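Local atomic coordinates of polysaccharide deacetylase (Streptococcus pyogenes, PDB entry 6DQ3), a protein that removes N-acetyl groups from the cell wall linkage unit of streptococcal rhamnopolysaccharides, as a zinc-binding member of carbohydrate esterase family 4. Residues D82-A87 and K121-V126. Sequence-based numbering, arbitrary orientation.
Sequences DFYNVA and KEMKQV
The phenol of Tyr84 donates a short hydrogen bond to Glu122, OH to OE1 2.7 Å, meeting that oxygen on its syn side, 22° out of the carboxylate plane. The carboxylate stands almost perpendicular to the ring at its edge, with Glu122 OE1 also 3.4 Å from Tyr84 CE1. Both residues suit a partly exposed margin: the extended glutamate chain carries its charge across to the neighbouring helix, and tyrosine gives an apolar ring edge to Met123 and a donor at its far end.

Deeper in, Met123 reaches between Phe83 and Tyr84. Met123 SD lies 3.8 Å from Tyr84 CD1, in the plane of that ring, and 3.7 Å from Phe83 CE2, which it approaches obliquely; both are Met-aromatic contacts. A bend at the last torsion (chi3 -77°) sets Met123 CE between the rings, 3.9 Å from Tyr84 CD1 and 4.1 Å from Phe83 CD2. An unbranched, flexible thioether can thus fit two differently tilted rings at once. Phe83 is buried, and its wholly apolar ring suits packing by Met123, Met128 and, edge-to-face, Phe76. The contact therefore joins helices 81-93 and 117-124 outside strands 71-77 and 128-132, on the helical outer face of the distorted beta/alpha barrel (NodB fold) of carbohydrate esterase 4 deacetylases.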
ATOM      1  N   ASP A  82      11.441  -6.837  -4.894  1.00 28.26           N
ATOM      2  CA  ASP A  82      10.568  -7.874  -5.432  1.00 28.03           C
ATOM      3  C   ASP A  82       9.250  -7.298  -5.947  1.00 32.45           C
ATOM      4  O   ASP A  82       8.574  -7.958  -6.742  1.00 27.55           O
ATOM      5  CB  ASP A  82      10.305  -8.983  -4.396  1.00 29.85           C
ATOM      6  CG  ASP A  82       9.573  -8.493  -3.147  1.00 35.49           C
ATOM      7  OD1 ASP A  82       9.318  -7.280  -3.010  1.00 29.87           O
ATOM      8  OD2 ASP A  82       9.243  -9.342  -2.292  1.00 32.73           O
ATOM      9  N   PHE A  83       8.864  -6.087  -5.528  1.00 27.97           N
ATOM     10  CA  PHE A  83       7.674  -5.473  -6.114  1.00 29.49           C
ATOM     11  C   PHE A  83       7.887  -5.196  -7.599  1.00 29.21           C
ATOM     12  O   PHE A  83       6.979  -5.393  -8.414  1.00 30.12           O
ATOM     13  CB  PHE A  83       7.300  -4.183  -5.373  1.00 26.93           C
ATOM     14  CG  PHE A  83       6.070  -3.518  -5.928  1.00 27.87           C
ATOM     15  CD1 PHE A  83       4.804  -3.957  -5.571  1.00 29.84           C
ATOM     16  CD2 PHE A  83       6.179  -2.476  -6.838  1.00 27.09           C
ATOM     17  CE1 PHE A  83       3.670  -3.354  -6.099  1.00 30.71           C
ATOM     18  CE2 PHE A  83       5.052  -1.872  -7.363  1.00 30.62           C
ATOM     19  CZ  PHE A  83       3.799  -2.314  -6.998  1.00 30.92           C
ATOM     20  N   TYR A  84       9.091  -4.762  -7.974  1.00 30.61           N
ATOM     21  CA  TYR A  84       9.405  -4.539  -9.382  1.00 31.04           C
ATOM     22  C   TYR A  84       9.718  -5.838 -10.114  1.00 32.69           C
ATOM     23  O   TYR A  84       9.297  -6.020 -11.265  1.00 29.00           O
ATOM     24  CB  TYR A  84      10.588  -3.581  -9.495  1.00 32.40           C
ATOM     25  CG  TYR A  84      11.056  -3.310 -10.900  1.00 32.84           C
ATOM     26  CD1 TYR A  84      10.328  -2.489 -11.747  1.00 31.41           C
ATOM     27  CD2 TYR A  84      12.250  -3.844 -11.370  1.00 31.13           C
ATOM     28  CE1 TYR A  84      10.760  -2.225 -13.028  1.00 34.12           C
ATOM     29  CE2 TYR A  84      12.694  -3.580 -12.649  1.00 33.13           C
ATOM     30  CZ  TYR A  84      11.943  -2.771 -13.475  1.00 39.11           C
ATOM     31  OH  TYR A  84      12.374  -2.503 -14.752  1.00 39.46           O
ATOM     32  N   ASN A  85      10.464  -6.747  -9.480  1.00 34.56           N
ATOM     33  CA  ASN A  85      10.901  -7.948 -10.183  1.00 35.50           C
ATOM     34  C   ASN A  85       9.797  -8.993 -10.295  1.00 34.71           C
ATOM     35  O   ASN A  85       9.754  -9.740 -11.276  1.00 31.93           O
ATOM     36  CB  ASN A  85      12.099  -8.596  -9.482  1.00 36.52           C
ATOM     37  CG  ASN A  85      13.379  -7.797  -9.627  1.00 35.44           C
ATOM     38  OD1 ASN A  85      13.572  -7.068 -10.600  1.00 37.05           O
ATOM     39  ND2 ASN A  85      14.271  -7.948  -8.656  1.00 37.57           N
ATOM     40  N   VAL A  86       8.915  -9.077  -9.303  1.00 32.42           N
ATOM     41  CA  VAL A  86       7.962 -10.177  -9.230  1.00 33.38           C
ATOM     42  C   VAL A  86       6.527  -9.669  -9.325  1.00 33.99           C
ATOM     43  O   VAL A  86       5.782 -10.069 -10.224  1.00 34.34           O
ATOM     44  CB  VAL A  86       8.185 -10.989  -7.938  1.00 30.18           C
ATOM     45  CG1 VAL A  86       7.282 -12.208  -7.899  1.00 36.08           C
ATOM     46  CG2 VAL A  86       9.653 -11.400  -7.810  1.00 32.01           C
ATOM     47  N   ALA A  87       6.131  -8.777  -8.415  1.00 30.60           N
ATOM     48  CA  ALA A  87       4.726  -8.378  -8.358  1.00 33.37           C
ATOM     49  C   ALA A  87       4.307  -7.599  -9.602  1.00 31.20           C
ATOM     50  O   ALA A  87       3.221  -7.829 -10.148  1.00 28.38           O
ATOM     51  CB  ALA A  87       4.466  -7.555  -7.094  1.00 28.41           C
ATOM     52  N   LYS A 121       9.461   5.443 -12.009  1.00 30.86           N
ATOM     53  CA  LYS A 121       9.005   6.198 -13.170  1.00 36.12           C
ATOM     54  C   LYS A 121       8.471   5.270 -14.255  1.00 38.03           C
ATOM     55  O   LYS A 121       7.473   5.584 -14.917  1.00 37.45           O
ATOM     56  CB  LYS A 121      10.141   7.067 -13.707  1.00 40.41           C
ATOM     57  CG  LYS A 121      10.608   8.146 -12.729  1.00 42.39           C
ATOM     58  CD  LYS A 121      11.834   8.885 -13.259  1.00 46.83           C
ATOM     59  CE  LYS A 121      12.238  10.028 -12.334  1.00 51.22           C
ATOM     60  NZ  LYS A 121      13.386  10.800 -12.887  1.00 55.66           N
ATOM     61  N   GLU A 122       9.116   4.115 -14.444  1.00 38.45           N
ATOM     62  CA  GLU A 122       8.618   3.134 -15.404  1.00 38.31           C
ATOM     63  C   GLU A 122       7.247   2.621 -14.985  1.00 39.13           C
ATOM     64  O   GLU A 122       6.315   2.565 -15.795  1.00 37.57           O
ATOM     65  CB  GLU A 122       9.606   1.970 -15.533  1.00 39.39           C
ATOM     66  CG  GLU A 122       9.106   0.830 -16.414  1.00 38.12           C
ATOM     67  CD  GLU A 122       9.983  -0.421 -16.364  1.00 40.90           C
ATOM     68  OE1 GLU A 122      11.133  -0.347 -15.879  1.00 39.61           O
ATOM     69  OE2 GLU A 122       9.508  -1.485 -16.814  1.00 41.15           O
ATOM     70  N   MET A 123       7.107   2.249 -13.710  1.00 37.27           N
ATOM     71  CA  MET A 123       5.893   1.585 -13.251  1.00 34.59           C
ATOM     72  C   MET A 123       4.700   2.534 -13.207  1.00 34.91           C
ATOM     73  O   MET A 123       3.558   2.093 -13.375  1.00 34.72           O
ATOM     74  CB  MET A 123       6.134   0.965 -11.874  1.00 32.79           C
ATOM     75  CG  MET A 123       7.016  -0.281 -11.903  1.00 34.26           C
ATOM     76  SD  MET A 123       7.139  -1.129 -10.310  1.00 31.61           S
ATOM     77  CE  MET A 123       8.291  -0.080  -9.436  1.00 27.12           C
ATOM     78  N   LYS A 124       4.939   3.830 -12.984  1.00 36.65           N
ATOM     79  CA  LYS A 124       3.837   4.788 -12.959  1.00 36.03           C
ATOM     80  C   LYS A 124       3.126   4.866 -14.302  1.00 38.96           C
ATOM     81  O   LYS A 124       1.942   5.217 -14.358  1.00 38.67           O
ATOM     82  CB  LYS A 124       4.345   6.177 -12.569  1.00 34.43           C
ATOM     83  CG  LYS A 124       4.677   6.344 -11.099  1.00 33.68           C
ATOM     84  CD  LYS A 124       5.141   7.766 -10.788  1.00 37.22           C
ATOM     85  CE  LYS A 124       4.039   8.794 -11.029  1.00 38.71           C
ATOM     86  NZ  LYS A 124       4.430  10.163 -10.584  1.00 43.30           N
ATOM     87  N   GLN A 125       3.825   4.561 -15.396  1.00 37.25           N
ATOM     88  CA  GLN A 125       3.205   4.622 -16.712  1.00 42.52           C
ATOM     89  C   GLN A 125       2.350   3.402 -17.014  1.00 41.03           C
ATOM     90  O   GLN A 125       1.662   3.388 -18.040  1.00 41.17           O
ATOM     91  CB  GLN A 125       4.283   4.788 -17.783  1.00 48.55           C
ATOM     92  CG  GLN A 125       5.030   6.106 -17.676  1.00 53.98           C
ATOM     93  CD  GLN A 125       6.152   6.225 -18.681  1.00 62.78           C
ATOM     94  OE1 GLN A 125       6.693   5.222 -19.143  1.00 65.92           O
ATOM     95  NE2 GLN A 125       6.510   7.456 -19.026  1.00 67.47           N
ATOM     96  N   VAL A 126       2.358   2.391 -16.145  1.00 40.95           N
ATOM     97  CA  VAL A 126       1.555   1.195 -16.369  1.00 41.02           C
ATOM     98  C   VAL A 126       0.809   0.836 -15.090  1.00 43.71           C
ATOM     99  O   VAL A 126       0.772  -0.332 -14.686  1.00 45.17           O
ATOM    100  CB  VAL A 126       2.428   0.020 -16.854  1.00 41.84           C
ATOM    101  CG1 VAL A 126       1.561  -1.102 -17.417  1.00 40.50           C
ATOM    102  CG2 VAL A 126       3.433   0.501 -17.899  1.00 42.69           C
TER